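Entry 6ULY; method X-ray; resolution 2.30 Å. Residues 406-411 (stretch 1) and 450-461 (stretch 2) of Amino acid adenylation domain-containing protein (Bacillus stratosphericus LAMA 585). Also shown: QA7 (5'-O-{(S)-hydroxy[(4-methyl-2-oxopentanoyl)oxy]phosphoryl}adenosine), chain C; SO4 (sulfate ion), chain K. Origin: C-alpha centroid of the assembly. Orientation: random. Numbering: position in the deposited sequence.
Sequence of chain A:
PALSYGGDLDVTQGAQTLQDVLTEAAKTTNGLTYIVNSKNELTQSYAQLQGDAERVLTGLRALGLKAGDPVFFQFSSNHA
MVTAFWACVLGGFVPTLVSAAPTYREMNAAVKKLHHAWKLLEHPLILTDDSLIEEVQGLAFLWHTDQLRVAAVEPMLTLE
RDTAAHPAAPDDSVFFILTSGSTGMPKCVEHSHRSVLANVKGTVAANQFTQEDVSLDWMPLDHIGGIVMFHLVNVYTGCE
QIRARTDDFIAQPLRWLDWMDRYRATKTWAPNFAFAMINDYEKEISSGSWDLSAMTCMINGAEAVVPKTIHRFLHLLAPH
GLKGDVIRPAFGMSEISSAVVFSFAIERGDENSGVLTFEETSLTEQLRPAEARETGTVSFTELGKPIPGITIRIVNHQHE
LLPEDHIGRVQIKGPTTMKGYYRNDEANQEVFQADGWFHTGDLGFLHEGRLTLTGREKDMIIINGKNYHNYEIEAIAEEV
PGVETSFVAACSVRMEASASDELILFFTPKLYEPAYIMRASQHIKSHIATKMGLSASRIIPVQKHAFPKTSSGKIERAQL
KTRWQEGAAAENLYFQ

Stretch 1 406-411: HIGRVQ
Stretch 2 (450-461) RLTLTGREKDMI

Two short stretches of one chain, each a strand with its flanking loop or turn, pack through their side chains alone, with an apolar patch at one end, a long salt bridge at the other, and no hydrogen bond between them. The contact is small and buries 296 Å², both sides summed.

Residues 408-411 form a strand, entered through a loop at His406 and Ile407. Residues 450-456 form a second strand, which leads into a type I turn from Glu457 to Met460. The backbones lie too far apart to pair. The two strands run across each other rather than side by side, so the nearest CA pairs follow no regular ladder. The CA of Ile407 is 7.5 Å from the CA of Thr454, the CA of Val410 is 8.2 Å from the CA of Leu453, and the CA of Arg409 is 7.9 Å from the CA of Glu457. Strand phi/psi values are extended, for example -79/131 at Val410 and -80/143 at Leu451. Gly408 takes -153/-164. Thr454 departs from this at -124/-14, and Gly455 follows at 172/-167. Glu457 and Lys458 take -67/-42 and -63/-20, and Asp459 takes -91/37.

Val410 (chi1 t) points toward the other strand and supplies the apolar contact. Its CG2 lies 4.0 Å from CD1 of Leu451 (chi1 t, chi2 p) and 4.1 Å from CD1 of Leu453. The CA-to-CB bond of Leu453 points away, but chi1 of -98° and chi2 of 42° bring its end nearer. Its CD2 also lies 3.7 Å from C21 of QA7.

Ile407 (m, t) and Thr454 (chi1 p) point toward each other's stretches. CG2 of Ile407 sits 3.5 Å from OG1 of Thr454, a van der Waals contact, since a methyl carbon offers no polar partner.

Arg409 starts sideways, with chi1 m, chi2 141°, chi3 t and chi4 80°, and its end comes nearer the turn. Its NE is 3.7 Å from OE1 of Glu457 (m, t, chi3 48°). Opposite charges make this a salt bridge, but a long one. CE of Met460 (m, t, m) packs 4.2 Å from NH2 of Arg409.

A sulfate, probably from the crystallisation liquor, joins this polar end. Arg409 NE donates a hydrogen bond to its O3 at 3.0 Å, near the guanidinium plane. OE1 of Glu457 is 2.6 Å from O4 of the same ion.

Arg456 (m, t, m, chi4 172°), just before the turn, forms a salt bridge with Asp459 (chi1 m, chi2 -1°) within it, its NE and NH2 each donating to OD2 at 2.8 Å. A weak backbone hydrogen bond runs from Asp459 N to Arg456 O at 3.2 Å.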

# COMPACT_ATOMS: atom_id res chain seq x y z
N HIS A 406 24.35 -11.10 10.17
CA HIS A 406 24.20 -9.89 9.37
C HIS A 406 22.71 -9.66 9.13
O HIS A 406 22.04 -10.52 8.55
CB HIS A 406 24.94 -10.00 8.03
CG HIS A 406 26.41 -9.72 8.12
ND1 HIS A 406 26.96 -8.53 7.69
CD2 HIS A 406 27.44 -10.47 8.57
CE1 HIS A 406 28.27 -8.57 7.88
NE2 HIS A 406 28.58 -9.74 8.41
N ILE A 407 22.20 -8.52 9.57
CA ILE A 407 20.79 -8.21 9.38
C ILE A 407 20.52 -7.95 7.91
O ILE A 407 21.17 -7.10 7.28
CB ILE A 407 20.38 -7.00 10.24
CG1 ILE A 407 20.43 -7.37 11.72
CG2 ILE A 407 18.98 -6.53 9.83
CD1 ILE A 407 20.13 -6.23 12.66
N GLY A 408 19.56 -8.68 7.35
CA GLY A 408 19.17 -8.50 5.97
C GLY A 408 17.73 -8.90 5.73
O GLY A 408 16.95 -9.05 6.68
N ARG A 409 17.36 -9.09 4.47
CA ARG A 409 15.99 -9.43 4.09
C ARG A 409 15.78 -10.93 4.17
O ARG A 409 16.51 -11.70 3.53
CB ARG A 409 15.69 -8.91 2.69
CG ARG A 409 15.60 -7.41 2.61
CD ARG A 409 16.23 -6.86 1.33
NE ARG A 409 16.00 -5.43 1.20
CZ ARG A 409 16.71 -4.49 1.82
NH1 ARG A 409 17.71 -4.84 2.63
NH2 ARG A 409 16.42 -3.21 1.64
N VAL A 410 14.78 -11.35 4.95
CA VAL A 410 14.49 -12.76 5.14
C VAL A 410 13.74 -13.29 3.93
O VAL A 410 12.76 -12.69 3.48
CB VAL A 410 13.67 -12.98 6.42
CG1 VAL A 410 13.42 -14.47 6.64
CG2 VAL A 410 14.37 -12.36 7.62
N GLN A 411 14.19 -14.42 3.40
CA GLN A 411 13.52 -15.08 2.29
C GLN A 411 13.32 -16.54 2.64
O GLN A 411 14.12 -17.13 3.37
CB GLN A 411 14.31 -14.94 0.98
CG GLN A 411 14.40 -13.52 0.45
CD GLN A 411 15.03 -13.44 -0.93
OE1 GLN A 411 15.74 -14.36 -1.35
NE2 GLN A 411 14.76 -12.36 -1.64
N ARG A 450 19.72 -20.63 12.95
CA ARG A 450 18.49 -20.24 13.62
C ARG A 450 18.14 -18.81 13.24
O ARG A 450 18.99 -17.91 13.31
CB ARG A 450 18.63 -20.39 15.14
CG ARG A 450 19.00 -21.80 15.58
CD ARG A 450 19.03 -21.95 17.09
NE ARG A 450 20.05 -21.11 17.72
CZ ARG A 450 21.26 -21.53 18.08
NH1 ARG A 450 21.64 -22.79 17.88
NH2 ARG A 450 22.10 -20.68 18.65
N LEU A 451 16.89 -18.59 12.85
CA LEU A 451 16.44 -17.28 12.40
C LEU A 451 16.13 -16.38 13.59
O LEU A 451 15.59 -16.83 14.61
CB LEU A 451 15.19 -17.42 11.53
CG LEU A 451 14.50 -16.12 11.10
CD1 LEU A 451 15.37 -15.33 10.14
CD2 LEU A 451 13.15 -16.44 10.49
N THR A 452 16.45 -15.10 13.46
CA THR A 452 16.08 -14.09 14.45
C THR A 452 15.59 -12.87 13.69
O THR A 452 16.36 -12.25 12.95
CB THR A 452 17.26 -13.74 15.36
OG1 THR A 452 17.61 -14.88 16.16
CG2 THR A 452 16.90 -12.59 16.28
N LEU A 453 14.32 -12.53 13.87
CA LEU A 453 13.75 -11.36 13.23
C LEU A 453 14.11 -10.11 14.02
O LEU A 453 14.12 -10.12 15.25
CB LEU A 453 12.23 -11.49 13.11
CG LEU A 453 11.69 -11.98 11.77
CD1 LEU A 453 12.52 -13.11 11.21
CD2 LEU A 453 10.24 -12.42 11.91
N THR A 454 14.41 -9.03 13.29
CA THR A 454 14.78 -7.76 13.89
C THR A 454 13.91 -6.59 13.45
O THR A 454 13.96 -5.54 14.09
CB THR A 454 16.25 -7.42 13.55
OG1 THR A 454 16.42 -7.40 12.13
CG2 THR A 454 17.19 -8.44 14.17
N GLY A 455 13.11 -6.75 12.40
CA GLY A 455 12.28 -5.66 11.93
C GLY A 455 11.62 -6.02 10.62
O GLY A 455 11.60 -7.18 10.20
N ARG A 456 11.06 -4.99 9.97
CA ARG A 456 10.35 -5.13 8.71
C ARG A 456 10.85 -4.08 7.73
O ARG A 456 11.37 -3.03 8.13
CB ARG A 456 8.84 -5.00 8.89
CG ARG A 456 8.20 -6.09 9.73
CD ARG A 456 6.71 -5.84 9.91
NE ARG A 456 6.46 -4.62 10.66
CZ ARG A 456 5.27 -4.07 10.83
NH1 ARG A 456 4.19 -4.63 10.30
NH2 ARG A 456 5.15 -2.95 11.54
N GLU A 457 10.66 -4.36 6.44
CA GLU A 457 11.05 -3.40 5.42
C GLU A 457 10.17 -2.15 5.48
O GLU A 457 10.67 -1.03 5.36
CB GLU A 457 10.96 -4.04 4.03
CG GLU A 457 11.89 -5.22 3.83
CD GLU A 457 12.16 -5.49 2.36
OE1 GLU A 457 12.48 -4.53 1.63
OE2 GLU A 457 12.05 -6.66 1.93
N LYS A 458 8.86 -2.34 5.67
CA LYS A 458 7.97 -1.19 5.79
C LYS A 458 8.30 -0.35 7.02
O LYS A 458 7.90 0.82 7.08
CB LYS A 458 6.51 -1.67 5.86
CG LYS A 458 6.18 -2.51 7.09
CD LYS A 458 4.71 -2.91 7.12
CE LYS A 458 4.48 -4.25 6.43
NZ LYS A 458 3.03 -4.64 6.43
N ASP A 459 9.02 -0.91 7.98
CA ASP A 459 9.44 -0.19 9.19
C ASP A 459 10.79 0.47 9.02
O ASP A 459 11.59 0.51 9.96
CB ASP A 459 9.44 -1.15 10.38
CG ASP A 459 8.05 -1.62 10.75
OD1 ASP A 459 7.08 -1.18 10.11
OD2 ASP A 459 7.93 -2.43 11.70
N MET A 460 11.08 0.99 7.83
CA MET A 460 12.33 1.67 7.53
C MET A 460 12.05 3.14 7.23
O MET A 460 11.09 3.46 6.52
CB MET A 460 13.05 1.01 6.34
CG MET A 460 13.56 -0.40 6.62
SD MET A 460 14.68 -1.04 5.35
CE MET A 460 13.62 -1.03 3.90
N ILE A 461 12.90 4.02 7.76
CA ILE A 461 12.75 5.49 7.55
C ILE A 461 12.62 5.75 6.04
O ILE A 461 13.50 5.28 5.30
CB ILE A 461 13.93 6.25 8.16
CG1 ILE A 461 13.55 6.92 9.49
CG2 ILE A 461 14.50 7.26 7.17
CD1 ILE A 461 13.37 5.94 10.63
C01 QA7 C . 3.79 -18.36 14.13
C02 QA7 C . 2.51 -17.86 13.59
C03 QA7 C . 1.73 -18.98 12.96
C04 QA7 C . 2.87 -16.69 12.74
C05 QA7 C . 2.14 -16.51 11.44
C06 QA7 C . 1.51 -15.19 11.14
C10 QA7 C . 2.92 -12.61 9.28
C11 QA7 C . 3.75 -11.59 9.69
C12 QA7 C . 5.25 -11.95 9.32
C13 QA7 C . 5.91 -11.36 10.16
C14 QA7 C . 4.99 -11.23 11.51
C16 QA7 C . 5.06 -13.34 12.61
C18 QA7 C . 6.62 -13.05 14.04
C19 QA7 C . 7.58 -13.09 15.05
C21 QA7 C . 8.16 -10.99 14.59
C23 QA7 C . 6.49 -11.92 13.35
N15 QA7 C . 5.50 -12.13 12.47
N17 QA7 C . 5.73 -13.92 13.57
N20 QA7 C . 8.32 -12.06 15.27
N22 QA7 C . 7.29 -10.89 13.65
N24 QA7 C . 7.74 -14.27 15.78
O07 QA7 C . 0.95 -14.92 9.94
O09 QA7 C . 1.59 -12.34 9.55
O25 QA7 C . 3.81 -11.52 11.18
O26 QA7 C . 6.23 -9.98 9.86
O27 QA7 C . 5.68 -11.64 7.91
O28 QA7 C . -0.75 -13.23 9.84
O29 QA7 C . 0.39 -13.66 7.97
O30 QA7 C . 1.52 -14.40 11.94
O31 QA7 C . 2.10 -17.36 10.70
P08 QA7 C . 0.55 -13.50 9.35
S SO4 K . 13.21 -5.42 -1.75
O1 SO4 K . 12.76 -6.13 -2.93
O2 SO4 K . 13.77 -4.14 -2.12
O3 SO4 K . 14.22 -6.18 -1.05
O4 SO4 K . 12.09 -5.21 -0.88